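Local coordinates for 361aa long hypothetical D-aminopeptidase (Pyrococcus horikoshii, PDB 2DRH), which probably acts as an aminopeptidase of the S58 (DmpA) peptidase family, although its function has not been established directly, at residues K346-L349 and L350-R354; F13-G16 and K17-I21; N119-G123 and V124-S128. All coordinates share one frame; numbering follows the deposited sequence.

Interaction 1: K346-L349 and L350-R354; sequences KEEL and LRIMR
Arg-351 holds the carboxylate of Glu-348, three residues earlier, with two nitrogens that converge on a single oxygen. Its NE lies 2.6 Å from OE2 of Glu-348, and its NH2 lies 2.7 Å from the same OE2. The oxygen sits at the guanidinium edge, close to that plane, yet the two flat groups are 62° apart: NH2 meets the anti lone pair of OE2, whereas NE comes from above the carboxylate plane. Both chains leave the helix with CG anti to the backbone N (chi1 -161° for Glu-348, 173° for Arg-351) and run side by side, and bends further out close the salt bridge.

Beneath it the backbone makes the regular bonds from residue i+4 to residue i, among them Ile-352 N to Glu-348 O at 3.0 Å and Met-353 N to Leu-349 O at 3.0 Å. On the buried side, CD1 of Leu-349 lies 3.8 Å from CG of Met-353, the branched and the flexible chain aligned. Leu-349 also packs on Leu-328 of helix 309-328 and on Val-222. A salt-bridged pair on the outer side and apolar chains such as Leu-349 and Met-353 on the buried one mark an amphipathic alpha-helix, here 346-355, close to the C-terminus.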
# COMPACT_ATOMS: atom_id res chain seq x y z
N LYS A 346 -18.63 14.83 33.98
CA LYS A 346 -17.37 14.68 34.70
C LYS A 346 -17.43 14.21 36.16
O LYS A 346 -16.56 13.44 36.59
CB LYS A 346 -16.57 15.99 34.59
CG LYS A 346 -16.11 16.26 33.16
CD LYS A 346 -15.39 17.61 33.01
CE LYS A 346 -16.36 18.78 33.08
NZ LYS A 346 -17.41 18.73 32.01
N GLU A 347 -18.43 14.65 36.92
CA GLU A 347 -18.56 14.22 38.31
C GLU A 347 -19.02 12.76 38.33
O GLU A 347 -18.67 12.00 39.22
CB GLU A 347 -19.57 15.08 39.06
CG GLU A 347 -19.09 16.50 39.33
CD GLU A 347 -17.76 16.53 40.07
OE1 GLU A 347 -17.61 15.79 41.07
OE2 GLU A 347 -16.87 17.31 39.66
N GLU A 348 -19.81 12.39 37.33
CA GLU A 348 -20.31 11.03 37.20
C GLU A 348 -19.08 10.18 36.87
O GLU A 348 -18.87 9.10 37.43
CB GLU A 348 -21.32 10.97 36.06
CG GLU A 348 -22.24 9.78 36.10
CD GLU A 348 -23.20 9.83 37.26
OE1 GLU A 348 -23.82 10.89 37.47
OE2 GLU A 348 -23.33 8.81 37.97
N LEU A 349 -18.28 10.69 35.94
CA LEU A 349 -17.06 10.02 35.51
C LEU A 349 -16.13 9.74 36.68
O LEU A 349 -15.51 8.68 36.74
CB LEU A 349 -16.34 10.86 34.45
CG LEU A 349 -14.94 10.44 34.03
CD1 LEU A 349 -14.95 9.01 33.52
CD2 LEU A 349 -14.43 11.39 32.96
N LEU A 350 -16.03 10.69 37.62
CA LEU A 350 -15.17 10.50 38.78
C LEU A 350 -15.70 9.36 39.64
O LEU A 350 -14.94 8.57 40.19
CB LEU A 350 -15.08 11.78 39.61
CG LEU A 350 -14.19 12.89 39.03
CD1 LEU A 350 -14.21 14.09 39.97
CD2 LEU A 350 -12.77 12.37 38.86
N ARG A 351 -17.03 9.30 39.76
CA ARG A 351 -17.68 8.25 40.54
C ARG A 351 -17.40 6.87 39.95
O ARG A 351 -17.05 5.94 40.68
CB ARG A 351 -19.19 8.50 40.57
CG ARG A 351 -19.99 7.38 41.20
CD ARG A 351 -21.48 7.66 41.10
NE ARG A 351 -22.00 7.47 39.74
CZ ARG A 351 -22.23 6.28 39.18
NH1 ARG A 351 -21.99 5.16 39.85
NH2 ARG A 351 -22.71 6.22 37.95
N ILE A 352 -17.55 6.73 38.64
CA ILE A 352 -17.31 5.45 37.99
C ILE A 352 -15.85 5.01 38.12
O ILE A 352 -15.57 3.86 38.44
CB ILE A 352 -17.69 5.48 36.49
CG1 ILE A 352 -19.21 5.36 36.33
CG2 ILE A 352 -17.03 4.32 35.75
CD1 ILE A 352 -19.91 6.67 36.10
N MET A 353 -14.94 5.94 37.88
CA MET A 353 -13.52 5.63 37.98
C MET A 353 -13.21 5.14 39.39
O MET A 353 -12.44 4.20 39.57
CB MET A 353 -12.67 6.87 37.66
CG MET A 353 -12.79 7.36 36.20
SD MET A 353 -12.47 6.11 34.91
CE MET A 353 -10.66 6.08 34.89
N ARG A 354 -13.83 5.75 40.39
CA ARG A 354 -13.63 5.34 41.78
C ARG A 354 -14.18 3.94 42.05
O ARG A 354 -13.55 3.15 42.76
CB ARG A 354 -14.26 6.34 42.75
CG ARG A 354 -13.35 7.50 43.14
CD ARG A 354 -13.87 8.21 44.39
NE ARG A 354 -15.09 8.96 44.13
CZ ARG A 354 -15.11 10.25 43.79
NH1 ARG A 354 -13.98 10.93 43.66
NH2 ARG A 354 -16.27 10.85 43.56

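Interaction 2: F13-G16 and K17-I21; sequences FKPG and KRNKI
Asn-19 carries its CG anti to the backbone N (chi1 -169°), which turns the side-chain amide back over the chain to the ring of Pro-15. OD1 of Asn-19 lies 3.2 Å from CB of Pro-15, and the amide carbon CG of Asn-19 follows at 3.7 Å from the same CB. The touch is one of van der Waals packing: a carbonyl oxygen against a ring methylene. Asn-19 itself has left-handed helical backbone angles (phi 57°, psi 49°), a conformation that asparagine accepts more readily than most residues with a side chain.

Between Gly-16 and Asn-19 the backbone reverses in a type I beta turn, in the loop before strand 28-36, with Lys-17 and Arg-18 at its corners. Asn-19 N donates to Gly-16 O at 3.2 Å, but the bond is bent and weak. The long charged chains of the two corner residues suit a place at the surface. Gly-16 opens the turn without a side chain, and its N donates to Ser-189 OG.

The amide of Asn-19 is satisfied from outside the turn: OD1 accepts from Ser-189 N on strand 184-193, and ND2 donates to Glu-321 OE2 on helix 309-328. Such chemistry implies that these two bonds fix the rotation of the buried amide, while Asp-23, accepting from the backbone N of both Arg-18 and Lys-20, supports the turn beside its weak closing bond.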
# COMPACT_ATOMS: atom_id res chain seq x y z
N PHE A 13 4.22 7.84 30.39
CA PHE A 13 5.09 8.97 30.08
C PHE A 13 4.47 10.24 30.62
O PHE A 13 3.25 10.35 30.73
CB PHE A 13 5.30 9.10 28.57
CG PHE A 13 6.16 8.01 27.99
CD1 PHE A 13 7.48 7.86 28.39
CD2 PHE A 13 5.65 7.14 27.04
CE1 PHE A 13 8.28 6.85 27.85
CE2 PHE A 13 6.44 6.13 26.49
CZ PHE A 13 7.76 5.98 26.90
N LYS A 14 5.31 11.21 30.97
CA LYS A 14 4.81 12.46 31.50
C LYS A 14 4.42 13.38 30.35
O LYS A 14 5.04 13.36 29.29
CB LYS A 14 5.87 13.15 32.36
CG LYS A 14 7.16 13.48 31.64
CD LYS A 14 8.13 14.23 32.57
CE LYS A 14 9.40 14.65 31.83
NZ LYS A 14 10.21 13.49 31.36
N PRO A 15 3.36 14.17 30.53
CA PRO A 15 2.91 15.09 29.48
C PRO A 15 3.82 16.31 29.39
O PRO A 15 4.69 16.53 30.24
CB PRO A 15 1.50 15.44 29.92
CG PRO A 15 1.62 15.44 31.42
CD PRO A 15 2.43 14.18 31.67
N GLY A 16 3.62 17.11 28.34
CA GLY A 16 4.40 18.31 28.16
C GLY A 16 3.83 19.41 29.05
O GLY A 16 2.81 19.20 29.70
N LYS A 17 4.48 20.57 29.07
CA LYS A 17 4.05 21.69 29.89
C LYS A 17 2.57 22.06 29.73
O LYS A 17 1.85 22.21 30.72
CB LYS A 17 4.91 22.93 29.60
CG LYS A 17 6.38 22.74 29.92
CD LYS A 17 7.21 23.97 29.55
CE LYS A 17 6.77 25.20 30.34
NZ LYS A 17 7.62 26.39 30.01
N ARG A 18 2.12 22.20 28.49
CA ARG A 18 0.73 22.56 28.22
C ARG A 18 -0.14 21.32 28.01
O ARG A 18 -1.37 21.40 28.07
CB ARG A 18 0.67 23.45 26.97
CG ARG A 18 1.78 24.49 26.89
CD ARG A 18 1.77 25.24 25.56
NE ARG A 18 0.76 26.29 25.51
CZ ARG A 18 1.02 27.58 25.68
NH1 ARG A 18 2.26 27.99 25.91
NH2 ARG A 18 0.04 28.47 25.63
N ASN A 19 0.50 20.18 27.79
CA ASN A 19 -0.21 18.92 27.53
C ASN A 19 -1.10 19.14 26.31
O ASN A 19 -2.30 18.83 26.32
CB ASN A 19 -1.03 18.47 28.74
CG ASN A 19 -1.57 17.05 28.58
OD1 ASN A 19 -0.92 16.20 27.95
ND2 ASN A 19 -2.73 16.78 29.16
N LYS A 20 -0.50 19.69 25.26
CA LYS A 20 -1.17 19.97 24.00
C LYS A 20 -0.15 19.75 22.89
O LYS A 20 1.06 19.78 23.13
CB LYS A 20 -1.67 21.41 23.95
CG LYS A 20 -2.84 21.74 24.86
CD LYS A 20 -3.13 23.24 24.81
CE LYS A 20 -4.32 23.64 25.67
NZ LYS A 20 -5.63 23.32 25.01
N ILE A 21 -0.64 19.55 21.67
CA ILE A 21 0.24 19.32 20.53
C ILE A 21 1.26 20.46 20.35
O ILE A 21 2.35 20.24 19.82
CB ILE A 21 -0.57 19.15 19.23
CG1 ILE A 21 0.35 18.68 18.11
CG2 ILE A 21 -1.27 20.46 18.86
CD1 ILE A 21 -0.39 18.33 16.82

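Interaction 3: N119-G123 and V124-S128; sequences NEDIG and VTTGS
The backbone oxygen of Asp-121 is gripped by three successive backbone N-H groups, those of Val-124, Thr-125 and Thr-126. They reach it from different directions. Thr-125 N, 3.1 Å from Asp-121 O, lies in the carbonyl plane on a lone pair. Thr-126 N, also 3.1 Å from Asp-121 O, is tilted 32° from that plane, while Val-124 N, at 3.2 Å from Asp-121 O, stands well above it.

The bond from Val-124 closes a type II beta turn with Ile-122 and Gly-123 at its corners, in the loop that links helix 104-118 to strand 132-136. Gly-123 has a positive phi (84°), at which a beta carbon would be jammed against the preceding carbonyl oxygen, and so glycine fits this corner. Its N-H points back across the loop to Thr-126 O and Gly-127 O, two weak bonds.

Side chains pack against this turn. Thr-126 sets OG1 anti to its own backbone N (chi1 -167°), which turns CG2 inward, 3.3 Å from Asp-121 O and 3.6 Å from OD2 of Asp-121. OG1 of Thr-125 rests 3.3 Å from CB of Asp-121. Farther along, CG2 of Ile-122 reaches Gly-127 O at 3.5 Å, and its aliphatic chain also packs on Ile-115 and Leu-116 of helix 104-118.

The polar ends are engaged outside the loop: the Asp-121 carboxylate by Lys-64 and Tyr-293, and Thr-126 OG1 by His-292. From the second subunit, Arg-145 donates to Asn-119 O and Ile-122 O, and Arg-336 to Val-124 O. The chemistry is consistent with a loop whose internal bonds to Asp-121 O set its shape, while other carbonyls meet arginines at the interface.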
# COMPACT_ATOMS: atom_id res chain seq x y z
N ASN A 119 3.01 32.97 -1.53
CA ASN A 119 3.95 32.48 -2.54
C ASN A 119 3.49 32.84 -3.94
O ASN A 119 2.65 32.15 -4.52
CB ASN A 119 4.07 30.96 -2.42
CG ASN A 119 4.46 30.50 -1.03
OD1 ASN A 119 5.63 30.43 -0.70
ND2 ASN A 119 3.47 30.20 -0.21
N GLU A 120 4.04 33.92 -4.49
CA GLU A 120 3.66 34.37 -5.83
C GLU A 120 4.36 33.62 -6.96
O GLU A 120 4.04 33.84 -8.13
CB GLU A 120 3.97 35.86 -5.98
CG GLU A 120 3.14 36.77 -5.10
CD GLU A 120 3.64 38.20 -5.14
OE1 GLU A 120 4.83 38.41 -4.80
OE2 GLU A 120 2.86 39.10 -5.51
N ASP A 121 5.30 32.75 -6.61
CA ASP A 121 6.01 31.99 -7.63
C ASP A 121 5.26 30.72 -8.02
O ASP A 121 5.53 30.12 -9.06
CB ASP A 121 7.43 31.66 -7.16
CG ASP A 121 7.46 31.03 -5.78
OD1 ASP A 121 6.63 31.41 -4.93
OD2 ASP A 121 8.33 30.17 -5.54
N ILE A 122 4.30 30.32 -7.20
CA ILE A 122 3.51 29.12 -7.48
C ILE A 122 2.66 29.35 -8.73
O ILE A 122 1.97 30.36 -8.84
CB ILE A 122 2.58 28.78 -6.28
CG1 ILE A 122 3.43 28.35 -5.08
CG2 ILE A 122 1.59 27.69 -6.67
CD1 ILE A 122 2.63 27.97 -3.84
N GLY A 123 2.74 28.43 -9.69
CA GLY A 123 1.96 28.57 -10.91
C GLY A 123 2.60 29.44 -11.98
O GLY A 123 2.03 29.63 -13.06
N VAL A 124 3.80 29.96 -11.69
CA VAL A 124 4.50 30.82 -12.64
C VAL A 124 5.94 30.36 -12.89
O VAL A 124 6.28 29.94 -13.99
CB VAL A 124 4.53 32.29 -12.14
CG1 VAL A 124 5.01 33.22 -13.24
CG2 VAL A 124 3.16 32.70 -11.65
N THR A 125 6.79 30.43 -11.86
CA THR A 125 8.18 30.01 -12.01
C THR A 125 8.49 28.69 -11.31
O THR A 125 9.59 28.15 -11.46
CB THR A 125 9.16 31.09 -11.49
OG1 THR A 125 8.73 31.57 -10.22
CG2 THR A 125 9.23 32.25 -12.47
N THR A 126 7.53 28.19 -10.54
CA THR A 126 7.70 26.90 -9.88
C THR A 126 6.42 26.08 -9.99
O THR A 126 5.45 26.52 -10.60
CB THR A 126 8.11 27.04 -8.41
OG1 THR A 126 8.55 25.76 -7.93
CG2 THR A 126 6.95 27.52 -7.56
N GLY A 127 6.42 24.89 -9.40
CA GLY A 127 5.26 24.01 -9.45
C GLY A 127 4.03 24.47 -8.69
O GLY A 127 3.97 25.61 -8.23
N SER A 128 3.05 23.58 -8.56
CA SER A 128 1.81 23.91 -7.86
C SER A 128 1.95 23.62 -6.37
O SER A 128 3.05 23.63 -5.83
CB SER A 128 0.65 23.10 -8.45
OG SER A 128 0.80 21.71 -8.18

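The three contacts are local and follow one another along the chain without nesting: interaction 2 comes first, then interaction 3, then interaction 1. Interactions 1 and 2 are the closest pair, with centres 23 Å apart and nearest atoms about 13 Å apart; they do not touch, but both meet helix 309-328, at Leu-328 and Glu-321 respectively. Interaction 3 lies 38 Å from interaction 2 and 55 Å from interaction 1, centre to centre, and across the centre of the chain from the latter. It alone meets a neighbouring subunit, while no other chain of the assembly touches 346-354 or 13-21.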